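Local coordinates for haloacid dehalogenase domain protein hydrolase (Planctomyces limnophilus, PDB 4OVY) that is probably a phosphatase-like hydrolase of the haloacid dehalogenase superfamily and binds a calcium ion in its metal site, at residues Leu47-Pro52 with Val263-Tyr268; Val188-Glu193 with Leu201-Glu206. All coordinates share one frame; numbering follows the deposited sequence. Where two conformers were deposited one is given.

Contact 1 (Leu47-Pro52 with Val263-Tyr268)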
loop_
_atom_site.group_PDB
_atom_site.type_symbol
_atom_site.label_atom_id
_atom_site.label_comp_id
_atom_site.label_asym_id
_atom_site.label_seq_id
_atom_site.Cartn_x
_atom_site.Cartn_y
_atom_site.Cartn_z
ATOM N N LEU A 47 -10.856 -16.593 4.777
ATOM C CA LEU A 47 -9.855 -17.458 4.141
ATOM C C LEU A 47 -9.397 -18.608 5.040
ATOM O O LEU A 47 -8.906 -19.627 4.547
ATOM C CB LEU A 47 -8.632 -16.635 3.729
ATOM C CG LEU A 47 -8.843 -15.560 2.659
ATOM C CD1 LEU A 47 -7.551 -14.825 2.347
ATOM C CD2 LEU A 47 -9.413 -16.171 1.383
ATOM N N TRP A 48 -9.516 -18.436 6.355
ATOM C CA TRP A 48 -9.110 -19.465 7.302
ATOM C C TRP A 48 -9.898 -19.383 8.605
ATOM O O TRP A 48 -10.658 -18.444 8.827
ATOM C CB TRP A 48 -7.597 -19.406 7.552
ATOM C CG TRP A 48 -7.097 -18.293 8.429
ATOM C CD1 TRP A 48 -7.745 -17.135 8.763
ATOM C CD2 TRP A 48 -5.809 -18.222 9.056
ATOM N NE1 TRP A 48 -6.946 -16.364 9.569
ATOM C CE2 TRP A 48 -5.752 -17.004 9.758
ATOM C CE3 TRP A 48 -4.696 -19.069 9.085
ATOM C CZ2 TRP A 48 -4.635 -16.618 10.486
ATOM C CZ3 TRP A 48 -3.586 -18.680 9.815
ATOM C CH2 TRP A 48 -3.565 -17.471 10.507
ATOM N N CYS A 49 -9.687 -20.367 9.464
ATOM C CA CYS A 49 -10.477 -20.538 10.671
ATOM C C CYS A 49 -10.166 -19.488 11.749
ATOM O O CYS A 49 -9.007 -19.144 11.961
ATOM C CB CYS A 49 -10.210 -21.938 11.206
ATOM S SG CYS A 49 -11.253 -22.409 12.581
ATOM N N GLU A 50 -11.208 -19.007 12.434
ATOM C CA GLU A 50 -11.079 -17.994 13.502
ATOM C C GLU A 50 -11.720 -18.443 14.825
ATOM O O GLU A 50 -11.986 -17.619 15.698
ATOM C CB GLU A 50 -11.701 -16.663 13.061
ATOM C CG GLU A 50 -13.198 -16.753 12.831
ATOM C CD GLU A 50 -13.826 -15.474 12.333
ATOM O OE1 GLU A 50 -13.181 -14.404 12.391
ATOM O OE2 GLU A 50 -14.986 -15.554 11.878
ATOM N N GLN A 51 -11.986 -19.741 14.955
ATOM C CA GLN A 51 -12.470 -20.332 16.195
ATOM C C GLN A 51 -11.404 -21.310 16.686
ATOM O O GLN A 51 -10.748 -21.955 15.871
ATOM C CB GLN A 51 -13.793 -21.067 15.962
ATOM C CG GLN A 51 -14.940 -20.191 15.478
ATOM C CD GLN A 51 -15.398 -19.153 16.494
ATOM O OE1 GLN A 51 -15.138 -19.270 17.687
ATOM N NE2 GLN A 51 -16.099 -18.130 16.016
ATOM N N PRO A 52 -11.219 -21.426 18.017
ATOM C CA PRO A 52 -11.955 -20.778 19.113
ATOM C C PRO A 52 -11.613 -19.310 19.327
ATOM O O PRO A 52 -12.251 -18.654 20.159
ATOM C CB PRO A 52 -11.541 -21.599 20.341
ATOM C CG PRO A 52 -10.174 -22.084 20.008
ATOM C CD PRO A 52 -10.163 -22.320 18.525
ATOM N N VAL A 263 -20.024 -29.616 11.941
ATOM C CA VAL A 263 -19.408 -30.943 11.826
ATOM C C VAL A 263 -18.003 -30.864 11.234
ATOM O O VAL A 263 -17.065 -31.431 11.788
ATOM C CB VAL A 263 -20.290 -31.883 10.983
ATOM C CG1 VAL A 263 -19.636 -33.256 10.822
ATOM C CG2 VAL A 263 -21.666 -32.011 11.624
ATOM N N ARG A 264 -17.854 -30.160 10.116
ATOM C CA ARG A 264 -16.552 -30.057 9.441
ATOM C C ARG A 264 -15.751 -28.810 9.855
ATOM O O ARG A 264 -14.532 -28.756 9.664
ATOM C CB ARG A 264 -16.749 -30.091 7.927
ATOM C CG ARG A 264 -17.427 -31.357 7.420
ATOM C CD ARG A 264 -17.545 -31.394 5.900
ATOM N NE ARG A 264 -18.338 -30.277 5.395
ATOM C CZ ARG A 264 -18.403 -29.888 4.120
ATOM N NH1 ARG A 264 -17.729 -30.523 3.169
ATOM N NH2 ARG A 264 -19.148 -28.844 3.791
ATOM N N GLU A 265 -16.420 -27.805 10.414
ATOM C CA GLU A 265 -15.736 -26.574 10.816
ATOM C C GLU A 265 -16.402 -26.067 12.092
ATOM O O GLU A 265 -16.433 -26.802 13.084
ATOM C CB GLU A 265 -15.725 -25.549 9.659
ATOM C CG GLU A 265 -14.580 -24.527 9.705
ATOM C CD GLU A 265 -14.993 -23.109 10.099
ATOM O OE1 GLU A 265 -14.091 -22.265 10.308
ATOM O OE2 GLU A 265 -16.205 -22.817 10.179
ATOM N N PHE A 266 -16.940 -24.850 12.081
ATOM C CA PHE A 266 -17.668 -24.313 13.225
ATOM C C PHE A 266 -18.940 -23.660 12.738
ATOM O O PHE A 266 -18.968 -23.113 11.636
ATOM C CB PHE A 266 -16.825 -23.268 13.938
ATOM C CG PHE A 266 -15.602 -23.826 14.586
ATOM C CD1 PHE A 266 -14.414 -23.923 13.886
ATOM C CD2 PHE A 266 -15.642 -24.254 15.906
ATOM C CE1 PHE A 266 -13.278 -24.446 14.487
ATOM C CE2 PHE A 266 -14.513 -24.777 16.513
ATOM C CZ PHE A 266 -13.329 -24.872 15.801
ATOM N N ALA A 267 -19.991 -23.724 13.553
ATOM C CA ALA A 267 -21.249 -23.065 13.221
ATOM C C ALA A 267 -21.426 -21.891 14.164
ATOM O O ALA A 267 -21.440 -22.066 15.384
ATOM C CB ALA A 267 -22.417 -24.027 13.331
ATOM N N TYR A 268 -21.525 -20.696 13.598
ATOM C CA TYR A 268 -21.717 -19.478 14.377
ATOM C C TYR A 268 -22.150 -18.322 13.492
ATOM O O TYR A 268 -21.817 -18.289 12.319
ATOM C CB TYR A 268 -20.432 -19.081 15.106
ATOM C CG TYR A 268 -19.233 -18.789 14.209
ATOM C CD1 TYR A 268 -18.391 -19.809 13.798
ATOM C CD2 TYR A 268 -18.937 -17.485 13.805
ATOM C CE1 TYR A 268 -17.293 -19.551 12.993
ATOM C CE2 TYR A 268 -17.842 -17.210 12.998
ATOM C CZ TYR A 268 -17.018 -18.247 12.602
ATOM O OH TYR A 268 -15.933 -17.987 11.812
HETATM O O HOH W 1 -13.931 -19.942 11.810
#
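Two aromatic rings of 263-268 take the side chain of Gln51 on their faces. CB of Gln51 stands over the centre of the Phe266 ring, 3.4 Å from its centroid and 6° off the normal, a CH-pi contact; Cys49 SG approaches the same ring obliquely, 3.4 Å from Phe266 CE1, and Glu265 CD lies in plane at its edge. Over the face of Tyr268 comes the amide nitrogen NE2 of Gln51, 3.3 Å above the plane, with amide and ring tilted 64° apart. While CB stays on Phe266, CG meets Tyr268 CE1, and the bend at chi2 (-66°) sends CD over toward the Tyr268 ring. NE2 is hydrogen-bonded to Ser272 OG, and a long flexible amide suits a place between two rings and a hydroxyl. At the edge of Tyr268, near its plane, lies Glu50 OE2, which accepts from Tyr268 OH at 2.6 Å through its anti lone pair. One water ties the rest together: it accepts from Glu50 N and donates to Glu265 OE1 and, at 2.8 Å, to Tyr268 OH. The phenol oxygen is thus gripped by both carboxylate and water. Glu265 receives Tyr140 OH at OE1, while its OE2 accepts from Phe266 N at 2.9 Å and bonds with His259 ND1. The loop 47-52 follows strand 38-41 and the calcium ligands Asp42 and Asp44, which fit the DxDx(T/V) pattern of HAD enzymes. Glu50 is a calcium ligand in a structure of this protein, though not in this chain; here its side chain lies about 4 Å from the ion, and its OE2 makes a weak hydrogen bond with ND2 of the calcium ligand Asn234. The arrangement is consistent with a second shell beside the metal site of a HAD-type fold.

Contact 2 (Val188-Glu193 with Leu201-Glu206)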
loop_
_atom_site.group_PDB
_atom_site.type_symbol
_atom_site.label_atom_id
_atom_site.label_comp_id
_atom_site.label_asym_id
_atom_site.label_seq_id
_atom_site.Cartn_x
_atom_site.Cartn_y
_atom_site.Cartn_z
ATOM N N VAL A 188 1.313 -0.882 13.748
ATOM C CA VAL A 188 1.958 0.100 14.624
ATOM C C VAL A 188 2.867 0.981 13.785
ATOM O O VAL A 188 3.200 0.638 12.641
ATOM C CB VAL A 188 2.802 -0.560 15.736
ATOM C CG1 VAL A 188 1.932 -1.465 16.594
ATOM C CG2 VAL A 188 4.001 -1.331 15.165
ATOM N N LYS A 189 3.277 2.109 14.354
ATOM C CA LYS A 189 4.216 2.989 13.685
ATOM C C LYS A 189 5.621 2.393 13.698
ATOM O O LYS A 189 5.973 1.604 14.580
ATOM C CB LYS A 189 4.226 4.376 14.328
ATOM C CG LYS A 189 2.933 5.149 14.123
ATOM C CD LYS A 189 3.095 6.599 14.537
ATOM C CE LYS A 189 1.753 7.305 14.632
ATOM N NZ LYS A 189 1.076 7.360 13.314
ATOM N N LEU A 190 6.398 2.767 12.687
ATOM C CA LEU A 190 7.797 2.377 12.567
ATOM C C LEU A 190 8.703 3.597 12.601
ATOM O O LEU A 190 8.285 4.700 12.273
ATOM C CB LEU A 190 8.027 1.640 11.251
ATOM C CG LEU A 190 7.277 0.321 11.074
ATOM C CD1 LEU A 190 7.499 -0.211 9.663
ATOM C CD2 LEU A 190 7.711 -0.698 12.122
ATOM N N LYS A 191 9.955 3.372 12.980
ATOM C CA LYS A 191 10.988 4.406 12.960
ATOM C C LYS A 191 12.214 3.829 12.250
ATOM O O LYS A 191 12.584 2.684 12.499
ATOM C CB LYS A 191 11.336 4.805 14.397
ATOM C CG LYS A 191 12.525 5.742 14.545
ATOM C CD LYS A 191 12.892 5.989 16.011
ATOM C CE LYS A 191 13.380 4.724 16.711
ATOM N NZ LYS A 191 13.916 4.962 18.086
ATOM N N TYR A 192 12.828 4.615 11.370
ATOM C CA TYR A 192 14.054 4.220 10.676
ATOM C C TYR A 192 15.271 4.568 11.515
ATOM O O TYR A 192 15.389 5.689 12.010
ATOM C CB TYR A 192 14.155 4.958 9.341
ATOM C CG TYR A 192 15.400 4.690 8.524
ATOM C CD1 TYR A 192 15.518 3.538 7.757
ATOM C CD2 TYR A 192 16.449 5.612 8.483
ATOM C CE1 TYR A 192 16.650 3.304 6.984
ATOM C CE2 TYR A 192 17.578 5.379 7.715
ATOM C CZ TYR A 192 17.669 4.220 6.965
ATOM O OH TYR A 192 18.792 3.987 6.196
ATOM N N GLU A 193 16.189 3.620 11.657
ATOM C CA GLU A 193 17.499 3.917 12.237
ATOM C C GLU A 193 18.532 2.916 11.745
ATOM O O GLU A 193 18.192 1.971 11.030
ATOM C CB GLU A 193 17.442 3.940 13.768
ATOM C CG GLU A 193 17.064 2.625 14.414
ATOM C CD GLU A 193 17.026 2.695 15.935
ATOM O OE1 GLU A 193 16.654 3.748 16.499
ATOM O OE2 GLU A 193 17.364 1.680 16.574
ATOM N N LEU A 201 14.019 -0.949 10.323
ATOM C CA LEU A 201 12.795 -0.320 10.806
ATOM C C LEU A 201 12.477 -0.921 12.162
ATOM O O LEU A 201 12.454 -2.149 12.313
ATOM C CB LEU A 201 11.616 -0.547 9.862
ATOM C CG LEU A 201 11.510 0.309 8.590
ATOM C CD1 LEU A 201 11.669 1.803 8.870
ATOM C CD2 LEU A 201 12.502 -0.140 7.539
ATOM N N VAL A 202 12.217 -0.042 13.130
ATOM C CA VAL A 202 11.959 -0.420 14.513
ATOM C C VAL A 202 10.493 -0.162 14.844
ATOM O O VAL A 202 9.953 0.900 14.524
ATOM C CB VAL A 202 12.856 0.397 15.470
ATOM C CG1 VAL A 202 12.545 0.077 16.926
ATOM C CG2 VAL A 202 14.316 0.119 15.164
ATOM N N ARG A 203 9.867 -1.133 15.498
ATOM C CA ARG A 203 8.477 -1.021 15.926
ATOM C C ARG A 203 8.335 -0.082 17.131
ATOM O O ARG A 203 9.073 -0.190 18.114
ATOM C CB ARG A 203 7.930 -2.395 16.292
ATOM C CG ARG A 203 7.903 -3.399 15.146
ATOM C CD ARG A 203 7.575 -4.788 15.662
ATOM N NE ARG A 203 6.378 -4.760 16.494
ATOM C CZ ARG A 203 5.131 -4.935 16.065
ATOM N NH1 ARG A 203 4.867 -5.200 14.787
ATOM N NH2 ARG A 203 4.131 -4.860 16.941
ATOM N N LEU A 204 7.378 0.833 17.048
ATOM C CA LEU A 204 7.082 1.762 18.131
ATOM C C LEU A 204 5.869 1.305 18.941
ATOM O O LEU A 204 5.064 0.492 18.479
ATOM C CB LEU A 204 6.829 3.154 17.564
ATOM C CG LEU A 204 7.954 3.748 16.709
ATOM C CD1 LEU A 204 7.551 5.133 16.231
ATOM C CD2 LEU A 204 9.262 3.800 17.489
ATOM N N ALA A 205 5.754 1.829 20.157
ATOM C CA ALA A 205 4.605 1.561 21.017
ATOM C C ALA A 205 3.529 2.596 20.722
ATOM O O ALA A 205 3.059 3.301 21.612
ATOM C CB ALA A 205 5.021 1.611 22.486
ATOM N N GLU A 206 3.145 2.675 19.454
ATOM C CA GLU A 206 2.204 3.667 18.978
ATOM C C GLU A 206 1.411 3.046 17.838
ATOM O O GLU A 206 1.998 2.415 16.962
ATOM C CB GLU A 206 2.978 4.886 18.488
ATOM C CG GLU A 206 2.222 6.191 18.553
ATOM C CD GLU A 206 3.042 7.355 18.025
ATOM O OE1 GLU A 206 4.294 7.290 18.087
ATOM O OE2 GLU A 206 2.430 8.328 17.535
#
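Val188 and Arg203 cross at about a right angle, the CG2 methyl of the valine lying 3.8 Å above the centre of the guanidinium plane. In Arg203 the bend at chi3 (51°) turns NE toward the carbonyl of His107, to which it bonds, and Phe115 makes a cation-pi contact with the same side chain. Leu190 and Leu201 also cross at about a right angle, CD1 of Leu190 being 4.1 Å from Leu201 CB. The CD1 methyl of Leu201 lies at the edge of the Tyr192 ring, 4.0 Å from Tyr192 CB; the tyrosine hydroxyl bonds to Glu243 of the second subunit. The other face carries Lys191 and Val202, with Leu204 CD2 3.9 Å from Lys191 CB. Here Glu193 crosses Val202 obliquely; its OE2 is bridged to Arg195, while Glu193 OE1 and Lys191 NZ form a salt bridge whose hydrogen bond is weak. Lys189 lies across Glu206, with CE 3.2 Å from Glu206 OE2, but its chain turns at chi4 (-63°), and NZ stays 4.5 Å from that oxygen, beyond a salt bridge. An alanine at Lys189 would probably leave the Glu206 carboxylate without its methylene cover and nearby positive charge. Lys191 and Val202 exchange two backbone hydrogen bonds, Leu204 N donates to Lys189 O, and Lys189 N to Glu206 O past the inverse gamma turn centred on Ala205. The chemistry is therefore divided: these bonds set the antiparallel register, Leu190, Tyr192 and Leu201 meet the second subunit, Val188 and Arg203 pack on helix 95-106, and long charged chains suit the exposed Lys191 and Glu206, and Lys189 beside the latter.

How the contacts relate
The two contacts lie on opposite sides of the chain's centre, with their own centres 34 Å apart and their nearest atoms about 15 Å apart, so neither touches the other. Both nevertheless reach the same mixed sheet. Along the chain the order is 47-52, 188-193, 201-206 and 263-268: contact 1 joins residues more than 200 positions apart, and contact 2 is a local pairing that falls between them. The strands 38-41, 156-161 and 183-195 run side by side in the sheet, linking the loop of contact 1 to the hairpin of contact 2. One contact thus borders the calcium site, whereas the other lies away from it and meets the second subunit.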